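Local coordinates for protein Endonuclease/exonuclease/phosphatase (Beutenbergia cavernae DSM 12333, PDB 4RUW) that is an endonuclease/exonuclease/phosphatase-family protein with a DNase I-like domain that holds a zinc ion, followed by an Ig-like domain, at residues 363-367 with 378-382. Sequence-based numbering, arbitrary orientation. Where two conformers were deposited one is given.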
loop_
_atom_site.group_PDB
_atom_site.type_symbol
_atom_site.label_atom_id
_atom_site.label_comp_id
_atom_site.label_asym_id
_atom_site.label_seq_id
_atom_site.Cartn_x
_atom_site.Cartn_y
_atom_site.Cartn_z
ATOM N N LEU A 363 3.624 3.972 -19.035
ATOM C CA LEU A 363 4.924 3.911 -18.389
ATOM C C LEU A 363 4.868 4.750 -17.120
ATOM O O LEU A 363 4.586 5.953 -17.181
ATOM C CB LEU A 363 5.986 4.455 -19.342
ATOM C CG LEU A 363 7.473 4.188 -19.149
ATOM C CD1 LEU A 363 7.712 2.748 -18.760
ATOM C CD2 LEU A 363 8.221 4.510 -20.436
ATOM N N SER A 364 5.094 4.103 -15.978
ATOM C CA SER A 364 5.172 4.780 -14.692
ATOM C C SER A 364 6.624 4.747 -14.221
ATOM O O SER A 364 7.208 3.669 -14.073
ATOM C CB SER A 364 4.272 4.086 -13.668
ATOM O OG SER A 364 4.467 4.629 -12.367
ATOM N N VAL A 365 7.208 5.921 -14.008
ATOM C CA VAL A 365 8.623 6.032 -13.707
ATOM C C VAL A 365 8.773 6.727 -12.371
ATOM O O VAL A 365 8.207 7.805 -12.140
ATOM C CB VAL A 365 9.375 6.800 -14.803
ATOM C CG1 VAL A 365 10.861 6.855 -14.493
ATOM C CG2 VAL A 365 9.144 6.141 -16.134
ATOM N N CYS A 366 9.571 6.121 -11.506
ATOM C CA CYS A 366 9.687 6.597 -10.146
ATOM C C CYS A 366 11.132 6.705 -9.696
ATOM O O CYS A 366 11.876 5.723 -9.734
ATOM C CB CYS A 366 8.938 5.647 -9.221
ATOM S SG CYS A 366 9.276 5.938 -7.501
ATOM N N LYS A 367 11.523 7.908 -9.284
ATOM C CA LYS A 367 12.793 8.115 -8.602
ATOM C C LYS A 367 12.535 7.902 -7.113
ATOM O O LYS A 367 11.805 8.672 -6.483
ATOM C CB LYS A 367 13.332 9.525 -8.842
ATOM C CG LYS A 367 14.572 9.828 -8.005
ATOM C CD LYS A 367 15.072 11.249 -8.207
ATOM C CE LYS A 367 16.184 11.581 -7.229
ATOM N NZ LYS A 367 16.653 12.991 -7.369
ATOM N N ALA A 378 18.081 11.794 -11.719
ATOM C CA ALA A 378 16.767 11.469 -12.253
ATOM C C ALA A 378 16.732 10.001 -12.634
ATOM O O ALA A 378 17.767 9.405 -12.933
ATOM C CB ALA A 378 16.458 12.332 -13.471
ATOM N N VAL A 379 15.541 9.413 -12.605
ATOM C CA VAL A 379 15.349 8.081 -13.167
ATOM C C VAL A 379 14.692 8.232 -14.533
ATOM O O VAL A 379 13.668 8.908 -14.674
ATOM C CB VAL A 379 14.545 7.146 -12.228
ATOM C CG1 VAL A 379 14.172 5.853 -12.943
ATOM C CG2 VAL A 379 15.360 6.857 -10.967
ATOM N N ARG A 380 15.313 7.639 -15.543
ATOM C CA ARG A 380 14.829 7.778 -16.907
ATOM C C ARG A 380 14.516 6.410 -17.485
ATOM O O ARG A 380 15.301 5.470 -17.350
ATOM C CB ARG A 380 15.868 8.501 -17.763
ATOM C CG ARG A 380 15.516 8.610 -19.232
ATOM C CD ARG A 380 16.443 9.601 -19.910
ATOM N NE ARG A 380 16.302 10.919 -19.299
ATOM C CZ ARG A 380 17.278 11.819 -19.212
ATOM N NH1 ARG A 380 18.482 11.549 -19.702
ATOM N NH2 ARG A 380 17.047 12.989 -18.628
ATOM N N ALA A 381 13.347 6.299 -18.097
ATOM C CA ALA A 381 12.944 5.082 -18.779
ATOM C C ALA A 381 12.884 5.341 -20.270
ATOM O O ALA A 381 12.357 6.367 -20.712
ATOM C CB ALA A 381 11.593 4.622 -18.289
ATOM N N VAL A 382 13.441 4.416 -21.041
ATOM C CA VAL A 382 13.382 4.515 -22.488
ATOM C C VAL A 382 12.854 3.213 -23.078
ATOM O O VAL A 382 13.406 2.134 -22.820
ATOM C CB VAL A 382 14.770 4.831 -23.099
ATOM C CG1 VAL A 382 14.652 5.081 -24.601
ATOM C CG2 VAL A 382 15.405 6.035 -22.412
#
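Leu363 starts the contact by lowering one methyl, CD2, onto CB of Ala381 at 4.0 Å; on its own sheet the same leucine packs against Leu353 and Trp409. Ser364 turns the other way, where OG hydrogen-bonds the side-chain oxygen of Gln269, on the short helix 266-270. Val365 touches two residues, one with each branch. CG2 sits 3.6 Å from Ala381 CB, while CG1, trans to the backbone N (chi1 -178°), meets Val379 CG1 at 3.8 Å and also rests against that residue's carbonyl O; the two valines approach at a slant. Cys366, half of the disulfide with Cys404, directs its CB away from 378-382, and its carbonyl O lies against the branches of Val379. At Lys367 the backbone itself is packed on: CA lies 3.7 Å from Val379 CG2. The fully extended lysine chain then runs past Ala378, its CD 4.4 Å from Ala378 CA, and carries NZ to the carbonyl oxygens of Gly398 and Thr377 and to salt bridges with Asp374 and Asp375. No hydrogen bond joins the segments, which run nearly antiparallel at 158° with their axes 6.3 Å apart at closest: strands of two facing sheets, closing the apolar core of an Ig-like beta sandwich.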